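Side-chain contacts in putative TIM-barrel metal-dependent hydrolase (Mycobacterium avium subsp. paratuberculosis S397, PDB 4DZI), which probably acts as a two-metal amidohydrolase built on a TIM barrel, binding a pair of cadmium ions in the crystal, although its substrate is not established: residues F23-D28 / D151-F156; A145-L150 / V178-F183; V280-P285 / F317-V322. All blocks are in the same frame, centred on the assembly; numbering follows the deposited sequence.

Contact 1: residues F23-D28 / D151-F156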
# COMPACT_ATOMS: atom_id res chain seq x y z
N PHE C 23 -0.60 0.67 32.12
CA PHE C 23 0.73 0.16 31.80
C PHE C 23 1.75 0.31 32.94
O PHE C 23 2.93 -0.05 32.78
CB PHE C 23 1.25 0.81 30.50
CG PHE C 23 0.70 0.17 29.26
CD1 PHE C 23 -0.53 0.57 28.73
CD2 PHE C 23 1.42 -0.81 28.61
CE1 PHE C 23 -1.05 -0.04 27.59
CE2 PHE C 23 0.90 -1.43 27.46
CZ PHE C 23 -0.32 -1.03 26.96
N THR C 24 1.31 0.81 34.10
CA THR C 24 2.25 1.04 35.20
C THR C 24 1.89 0.30 36.51
O THR C 24 2.77 0.01 37.30
CB THR C 24 2.38 2.55 35.50
OG1 THR C 24 1.11 3.09 35.93
CG2 THR C 24 2.85 3.34 34.23
N ARG C 25 0.60 0.05 36.72
CA ARG C 25 0.11 -0.54 37.98
C ARG C 25 0.88 -1.78 38.35
O ARG C 25 1.22 -1.97 39.53
CB ARG C 25 -1.39 -0.86 37.87
CG ARG C 25 -1.98 -1.38 39.19
CD ARG C 25 -3.45 -1.76 39.05
NE ARG C 25 -4.25 -0.66 38.54
CZ ARG C 25 -5.55 -0.75 38.24
NH1 ARG C 25 -6.21 -1.90 38.45
NH2 ARG C 25 -6.19 0.30 37.76
N HIS C 26 1.16 -2.63 37.37
CA HIS C 26 1.89 -3.87 37.62
C HIS C 26 3.20 -3.97 36.87
O HIS C 26 3.69 -5.06 36.59
CB HIS C 26 1.02 -5.09 37.33
CG HIS C 26 -0.26 -5.10 38.12
ND1 HIS C 26 -0.28 -5.34 39.47
CD2 HIS C 26 -1.57 -4.86 37.74
CE1 HIS C 26 -1.55 -5.26 39.92
NE2 HIS C 26 -2.35 -4.97 38.86
N LEU C 27 3.80 -2.82 36.56
CA LEU C 27 5.06 -2.78 35.83
C LEU C 27 6.26 -2.99 36.75
O LEU C 27 6.35 -2.34 37.80
CB LEU C 27 5.21 -1.45 35.10
CG LEU C 27 6.41 -1.22 34.21
CD1 LEU C 27 6.33 -2.12 32.98
CD2 LEU C 27 6.48 0.25 33.82
N ASP C 28 7.17 -3.85 36.32
CA ASP C 28 8.45 -4.05 37.03
C ASP C 28 9.17 -2.69 37.17
O ASP C 28 9.35 -1.98 36.19
CB ASP C 28 9.30 -5.06 36.24
CG ASP C 28 10.65 -5.32 36.88
OD1 ASP C 28 11.11 -4.50 37.71
OD2 ASP C 28 11.27 -6.35 36.54
N ASP C 151 -6.60 -8.20 33.20
CA ASP C 151 -7.25 -9.35 33.85
C ASP C 151 -7.84 -8.89 35.19
O ASP C 151 -8.85 -9.42 35.66
CB ASP C 151 -6.24 -10.46 34.07
CG ASP C 151 -6.92 -11.84 34.36
OD1 ASP C 151 -8.05 -12.08 33.90
OD2 ASP C 151 -6.27 -12.68 35.02
N GLU C 152 -7.18 -7.93 35.81
CA GLU C 152 -7.73 -7.34 37.05
C GLU C 152 -9.01 -6.51 36.87
O GLU C 152 -10.02 -6.75 37.57
CB GLU C 152 -6.64 -6.52 37.73
CG GLU C 152 -7.08 -5.75 38.97
CD GLU C 152 -5.87 -5.22 39.71
OE1 GLU C 152 -5.04 -4.55 39.08
OE2 GLU C 152 -5.70 -5.50 40.91
N ASP C 153 -9.01 -5.54 35.95
CA ASP C 153 -10.18 -4.66 35.79
C ASP C 153 -11.32 -5.27 34.95
O ASP C 153 -12.51 -4.98 35.20
CB ASP C 153 -9.81 -3.28 35.22
CG ASP C 153 -9.20 -2.34 36.25
OD1 ASP C 153 -8.78 -2.80 37.34
OD2 ASP C 153 -9.10 -1.15 35.96
N TRP C 154 -10.96 -6.09 33.95
CA TRP C 154 -11.91 -6.63 32.97
C TRP C 154 -12.04 -8.14 33.04
O TRP C 154 -13.17 -8.64 33.00
CB TRP C 154 -11.58 -6.14 31.54
CG TRP C 154 -11.89 -4.66 31.42
CD1 TRP C 154 -11.00 -3.59 31.50
CD2 TRP C 154 -13.21 -4.05 31.26
NE1 TRP C 154 -11.67 -2.40 31.42
CE2 TRP C 154 -13.00 -2.61 31.26
CE3 TRP C 154 -14.53 -4.55 31.14
CZ2 TRP C 154 -14.05 -1.72 31.14
CZ3 TRP C 154 -15.57 -3.65 31.00
CH2 TRP C 154 -15.34 -2.26 31.02
N GLY C 155 -10.92 -8.84 33.18
CA GLY C 155 -10.89 -10.29 33.21
C GLY C 155 -10.87 -10.85 31.79
O GLY C 155 -11.73 -10.51 30.97
N PHE C 156 -9.87 -11.68 31.51
CA PHE C 156 -9.79 -12.28 30.18
C PHE C 156 -11.09 -13.00 29.81
O PHE C 156 -11.59 -12.89 28.67
CB PHE C 156 -8.60 -13.21 30.05
CG PHE C 156 -7.27 -12.59 30.38
CD1 PHE C 156 -7.04 -11.24 30.18
CD2 PHE C 156 -6.22 -13.39 30.83
CE1 PHE C 156 -5.79 -10.68 30.46
CE2 PHE C 156 -4.96 -12.84 31.11
CZ PHE C 156 -4.75 -11.48 30.93
O HOH W 1 -9.05 0.49 37.96
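Arg25, Glu152 and Asp153 make a salt-bridge network, to which His26 adds a hydrogen bond on Glu152; it illustrates how a surface loop can be fastened to the C-terminal end of a barrel helix by charge. The loop carrying Arg25 follows strand 9-15 and makes a type I turn from Thr24 to Leu27; the acids lie on the last turn of helix 136-153. Arg25 and Glu152 reach for each other from opposite directions, their guanidinium and carboxylate planes inclined by 54°. Arg25 NH1 is shared between two acids, bonding to Glu152 OE1 at 3.0 Å and to Asp153 OD1 at 2.9 Å, both acceptors lying close to the guanidinium plane. Asp153 OD1 receives NH1 on its syn side, though tilted well out of the carboxylate plane. Glu152 OE1 is met quite differently, from well above its carboxylate plane. The opposite face of that plane is used by His26, whose NE2-H points almost straight at Glu152 OE1, 2.7 Å away and practically within the imidazole plane. One oxygen thus holds two donors, a pairing that would probably favour a negative charge on Glu152. The CG of Arg25 sits over one face of the His26 ring, 3.6 Å above its plane and displaced toward the rim. With CG anti to the backbone N (chi1 -176°), the Arg25 chain runs out toward the helix and then bends at chi3. Asp21 pairs with Arg25 NE, adding a third carboxylate. A water completes the link, accepting from Arg25 NH2 at 2.9 Å and donating to Asp153 OD2 at 2.6 Å.

Contact 2: residues A145-L150 / V178-F183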
# COMPACT_ATOMS: atom_id res chain seq x y z
N ALA C 145 2.64 -6.17 32.07
CA ALA C 145 2.00 -5.26 33.05
C ALA C 145 0.57 -4.95 32.62
O ALA C 145 -0.39 -5.03 33.41
CB ALA C 145 2.78 -3.96 33.14
N PHE C 146 0.41 -4.64 31.33
CA PHE C 146 -0.88 -4.35 30.78
C PHE C 146 -1.86 -5.52 30.91
O PHE C 146 -3.03 -5.33 31.26
CB PHE C 146 -0.73 -3.98 29.28
CG PHE C 146 -2.06 -3.82 28.57
CD1 PHE C 146 -2.78 -2.65 28.70
CD2 PHE C 146 -2.61 -4.86 27.82
CE1 PHE C 146 -4.00 -2.49 28.05
CE2 PHE C 146 -3.86 -4.73 27.21
CZ PHE C 146 -4.54 -3.52 27.33
N ASN C 147 -1.38 -6.72 30.60
CA ASN C 147 -2.22 -7.91 30.64
C ASN C 147 -2.65 -8.19 32.09
O ASN C 147 -3.78 -8.61 32.31
CB ASN C 147 -1.45 -9.09 30.07
CG ASN C 147 -1.30 -9.02 28.57
OD1 ASN C 147 -1.98 -8.25 27.90
ND2 ASN C 147 -0.44 -9.88 28.02
N LEU C 148 -1.76 -7.95 33.05
CA LEU C 148 -2.13 -8.09 34.47
C LEU C 148 -3.22 -7.08 34.82
O LEU C 148 -4.21 -7.43 35.47
CB LEU C 148 -0.89 -7.89 35.37
CG LEU C 148 0.18 -9.00 35.38
CD1 LEU C 148 1.46 -8.59 36.09
CD2 LEU C 148 -0.41 -10.24 36.03
N TRP C 149 -3.04 -5.82 34.41
CA TRP C 149 -4.05 -4.82 34.63
C TRP C 149 -5.38 -5.23 34.01
O TRP C 149 -6.46 -5.05 34.58
CB TRP C 149 -3.59 -3.44 34.07
CG TRP C 149 -4.82 -2.58 33.96
CD1 TRP C 149 -5.47 -1.93 35.00
CD2 TRP C 149 -5.70 -2.43 32.79
NE1 TRP C 149 -6.62 -1.36 34.57
CE2 TRP C 149 -6.80 -1.60 33.21
CE3 TRP C 149 -5.64 -2.85 31.44
CZ2 TRP C 149 -7.83 -1.24 32.36
CZ3 TRP C 149 -6.68 -2.46 30.57
CH2 TRP C 149 -7.76 -1.68 31.03
N LEU C 150 -5.31 -5.78 32.79
CA LEU C 150 -6.53 -6.10 32.04
C LEU C 150 -7.32 -7.21 32.73
O LEU C 150 -8.55 -7.14 32.84
CB LEU C 150 -6.17 -6.54 30.62
CG LEU C 150 -7.33 -6.92 29.71
CD1 LEU C 150 -8.26 -5.76 29.39
CD2 LEU C 150 -6.70 -7.48 28.41
N VAL C 178 6.33 -16.84 24.34
CA VAL C 178 5.76 -18.14 24.70
C VAL C 178 5.38 -18.13 26.18
O VAL C 178 4.30 -18.62 26.55
CB VAL C 178 6.70 -19.34 24.36
CG1 VAL C 178 6.13 -20.61 24.98
CG2 VAL C 178 6.87 -19.54 22.86
N GLU C 179 6.21 -17.53 27.03
CA GLU C 179 5.81 -17.34 28.43
C GLU C 179 4.57 -16.48 28.59
O GLU C 179 3.74 -16.76 29.43
CB GLU C 179 6.94 -16.73 29.26
CG GLU C 179 8.14 -17.63 29.39
CD GLU C 179 9.27 -16.97 30.14
OE1 GLU C 179 8.97 -16.15 31.04
OE2 GLU C 179 10.45 -17.27 29.84
N GLU C 180 4.47 -15.39 27.83
CA GLU C 180 3.27 -14.58 27.93
C GLU C 180 2.04 -15.36 27.49
O GLU C 180 0.98 -15.24 28.09
CB GLU C 180 3.39 -13.29 27.08
CG GLU C 180 2.32 -12.27 27.47
CD GLU C 180 2.59 -11.66 28.84
OE1 GLU C 180 3.79 -11.46 29.19
OE2 GLU C 180 1.62 -11.37 29.57
N VAL C 181 2.16 -16.13 26.41
CA VAL C 181 1.02 -16.85 25.91
C VAL C 181 0.59 -17.91 26.95
O VAL C 181 -0.57 -18.03 27.29
CB VAL C 181 1.31 -17.58 24.59
CG1 VAL C 181 0.19 -18.57 24.30
CG2 VAL C 181 1.47 -16.60 23.44
N ASP C 182 1.56 -18.65 27.48
CA ASP C 182 1.24 -19.61 28.54
C ASP C 182 0.53 -18.95 29.72
O ASP C 182 -0.45 -19.50 30.24
CB ASP C 182 2.50 -20.35 29.02
CG ASP C 182 3.01 -21.36 28.01
OD1 ASP C 182 2.24 -21.69 27.07
OD2 ASP C 182 4.17 -21.83 28.15
N PHE C 183 1.00 -17.78 30.14
CA PHE C 183 0.41 -17.08 31.26
C PHE C 183 -1.05 -16.68 30.96
O PHE C 183 -1.93 -16.91 31.78
CB PHE C 183 1.23 -15.84 31.64
CG PHE C 183 0.44 -14.82 32.42
CD1 PHE C 183 -0.16 -13.74 31.78
CD2 PHE C 183 0.31 -14.94 33.80
CE1 PHE C 183 -0.89 -12.81 32.50
CE2 PHE C 183 -0.41 -14.00 34.52
CZ PHE C 183 -1.02 -12.94 33.87
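Asn147 provides the polar link to Glu180 between two helices that run side by side, their local axes 11.7 Å apart and only 6° from parallel. Its ND2 donates to Glu180 OE2 over 3.0 Å in a nearly straight bond. The carboxylate oxygen lies near the amide plane of Asn147, whereas ND2 stands above the carboxylate plane, the two flat groups being turned 55° against each other. Glu180 gets there by a bend at chi2 (71°), which curls its carboxylate round to the neighbouring helix. Both groups have further partners: the other amide atom, Asn147 OD1, accepts from Ile168 N, and Glu180 OE2 also bonds to His144 ND1. The CB of Asn147 comes to the rim of the Phe183 ring, 4.5 Å from CE1. One residue on, Leu148 crosses Phe183 at about a right angle, its CD2 resting 3.5 Å from CZ in apolar packing. His144 meets the same ring edge-to-face. Farther along, Trp149 and Leu150 turn to the Tyr16 loop instead. Strand 163-165 lies between helices 136-153 and 174-186 in the chain, and both helices belong to the outer layer around the barrel; helix 174-186 in turn carries Val178 and Val181 against helix 214-223, continuing the row of outer helices.

Contact 3: residues V280-P285 / F317-V322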
# COMPACT_ATOMS: atom_id res chain seq x y z
N VAL C 280 2.54 -19.23 7.82
CA VAL C 280 2.04 -19.47 9.17
C VAL C 280 0.88 -20.46 9.19
O VAL C 280 0.82 -21.31 10.08
CB VAL C 280 1.62 -18.16 9.86
CG1 VAL C 280 0.97 -18.48 11.22
CG2 VAL C 280 2.85 -17.28 10.02
N PHE C 281 -0.07 -20.34 8.27
CA PHE C 281 -1.20 -21.27 8.22
C PHE C 281 -0.79 -22.62 7.61
O PHE C 281 -1.44 -23.64 7.85
CB PHE C 281 -2.39 -20.67 7.50
CG PHE C 281 -2.86 -19.39 8.14
CD1 PHE C 281 -3.40 -19.40 9.42
CD2 PHE C 281 -2.76 -18.19 7.46
CE1 PHE C 281 -3.84 -18.21 10.02
CE2 PHE C 281 -3.19 -17.00 8.05
CZ PHE C 281 -3.73 -17.02 9.33
N THR C 282 0.29 -22.63 6.82
CA THR C 282 0.83 -23.89 6.31
C THR C 282 1.38 -24.69 7.49
O THR C 282 1.06 -25.87 7.64
CB THR C 282 1.93 -23.62 5.30
OG1 THR C 282 1.37 -22.90 4.19
CG2 THR C 282 2.58 -24.96 4.82
N ARG C 283 2.17 -24.06 8.34
CA ARG C 283 2.77 -24.76 9.48
C ARG C 283 1.79 -25.00 10.61
O ARG C 283 1.96 -25.94 11.42
CB ARG C 283 4.00 -24.01 10.00
CG ARG C 283 5.15 -24.00 9.00
CD ARG C 283 6.40 -23.34 9.55
NE ARG C 283 6.19 -21.91 9.82
CZ ARG C 283 6.24 -20.94 8.90
NH1 ARG C 283 6.46 -21.22 7.62
NH2 ARG C 283 6.04 -19.68 9.28
N HIS C 284 0.76 -24.15 10.67
CA HIS C 284 -0.22 -24.20 11.75
C HIS C 284 -1.63 -24.14 11.21
O HIS C 284 -2.31 -23.11 11.32
CB HIS C 284 0.05 -23.05 12.73
CG HIS C 284 1.50 -22.94 13.13
ND1 HIS C 284 2.06 -23.74 14.07
CD2 HIS C 284 2.52 -22.14 12.64
CE1 HIS C 284 3.37 -23.44 14.20
NE2 HIS C 284 3.65 -22.45 13.33
N PRO C 285 -2.10 -25.23 10.60
CA PRO C 285 -3.35 -25.19 9.85
C PRO C 285 -4.58 -24.99 10.73
O PRO C 285 -5.61 -24.57 10.24
CB PRO C 285 -3.40 -26.55 9.14
CG PRO C 285 -2.42 -27.41 9.88
CD PRO C 285 -1.36 -26.50 10.42
N PHE C 317 4.58 -22.01 -2.41
CA PHE C 317 3.16 -22.18 -2.13
C PHE C 317 2.72 -23.64 -2.29
O PHE C 317 1.95 -23.98 -3.19
CB PHE C 317 2.35 -21.21 -2.99
CG PHE C 317 2.60 -19.76 -2.64
CD1 PHE C 317 3.67 -19.07 -3.19
CD2 PHE C 317 1.79 -19.11 -1.72
CE1 PHE C 317 3.91 -17.75 -2.85
CE2 PHE C 317 2.03 -17.79 -1.37
CZ PHE C 317 3.08 -17.10 -1.94
N PRO C 318 3.15 -24.49 -1.35
CA PRO C 318 2.68 -25.88 -1.41
C PRO C 318 1.18 -25.98 -1.25
O PRO C 318 0.59 -26.98 -1.64
CB PRO C 318 3.40 -26.54 -0.22
CG PRO C 318 3.78 -25.40 0.68
CD PRO C 318 4.13 -24.29 -0.27
N GLU C 319 0.57 -24.97 -0.64
CA GLU C 319 -0.89 -24.90 -0.53
C GLU C 319 -1.41 -23.63 -1.20
O GLU C 319 -0.63 -22.75 -1.55
CB GLU C 319 -1.31 -24.94 0.93
CG GLU C 319 -1.04 -26.28 1.60
CD GLU C 319 -1.37 -26.25 3.07
OE1 GLU C 319 -2.21 -25.40 3.46
OE2 GLU C 319 -0.80 -27.05 3.84
N ASP C 320 -2.72 -23.55 -1.39
CA ASP C 320 -3.36 -22.44 -2.06
C ASP C 320 -3.53 -21.32 -1.03
O ASP C 320 -4.30 -21.47 -0.07
CB ASP C 320 -4.70 -22.90 -2.61
CG ASP C 320 -5.46 -21.80 -3.31
OD1 ASP C 320 -5.16 -20.60 -3.11
OD2 ASP C 320 -6.40 -22.14 -4.07
N PRO C 321 -2.80 -20.20 -1.20
CA PRO C 321 -2.83 -19.16 -0.16
C PRO C 321 -4.20 -18.44 -0.06
O PRO C 321 -4.56 -17.90 1.01
CB PRO C 321 -1.71 -18.18 -0.64
CG PRO C 321 -1.78 -18.31 -2.15
CD PRO C 321 -1.94 -19.82 -2.34
N VAL C 322 -4.97 -18.43 -1.14
CA VAL C 322 -6.31 -17.86 -1.10
C VAL C 322 -7.26 -18.73 -0.28
O VAL C 322 -8.12 -18.23 0.45
CB VAL C 322 -6.89 -17.65 -2.51
CG1 VAL C 322 -8.30 -17.12 -2.42
CG2 VAL C 322 -5.98 -16.70 -3.30
O HOH W 2 -3.14 -24.78 5.86
O HOH W 3 -1.02 -27.36 6.25
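Thr282 and Glu319 mark the nearest backbone approach, their CA atoms 7.1 Å apart. Thr282 lies in the short helix 280-283, which leaves helical geometry at His284; the opposing segment is irregular up to Asp320, the N-cap of helix 321-328. There Asp320 OD1 accepts from Val322 N at 2.9 Å in a bent bond, the donor tilted from the carboxylate plane.

No direct hydrogen bond spans the two segments, and the side chains meet in a loose surface packing. Thr282 and Glu319 slide past each other in opposite directions, so that the methyl CG2 of Thr282 comes alongside the carboxylate, 4.1 Å from Glu319 OE2. The same methyl lies 4.3 Å from Pro318 CG, at the ring of the preceding residue. CG2 stands anti to the backbone N of Thr282, which leaves OG1 beside that N and turned to Gln324. The amide of Gln324 bonds both to Thr282 OG1 and to Glu319 OE1, tying the two polar ends together through a third residue. Water adds an indirect link: one molecule lies 2.9 Å from Phe281 O and 2.6 Å from Glu319 OE1. Phe281 packs on Gln324 and Asn328, while Phe317 turns away to helix 298-312 and to Pro257 of the second subunit.

Strands 289-292 and 329-331 are neighbours in the parallel sheet, and the contact joins the helix leading into the first to the start of the helix leading into the second; in amidohydrolases the metal centre lies at the other, C-terminal ends of the strands.

Overall arrangement
Contacts 1 and 2 share helix 136-153 and form one neighbourhood, with centres 9 Å apart: Phe23 stacks on Phe146, Arg25 lies against Trp149, and Phe156 packs on the backbone of Asn147. Their segments alternate along the chain, so the helix is held on one side by the early loop 23-28 and on another by helix 174-186. Contact 3 follows later in sequence and stands apart, its centre 36 Å from that of contact 1 and 28 Å from that of contact 2. All three tie together peripheral helices and loops of the amidohydrolase barrel; none of their segments contains a cadmium ligand, although Trp154 of contact 1 stacks on Tyr16, beside the ligand His15.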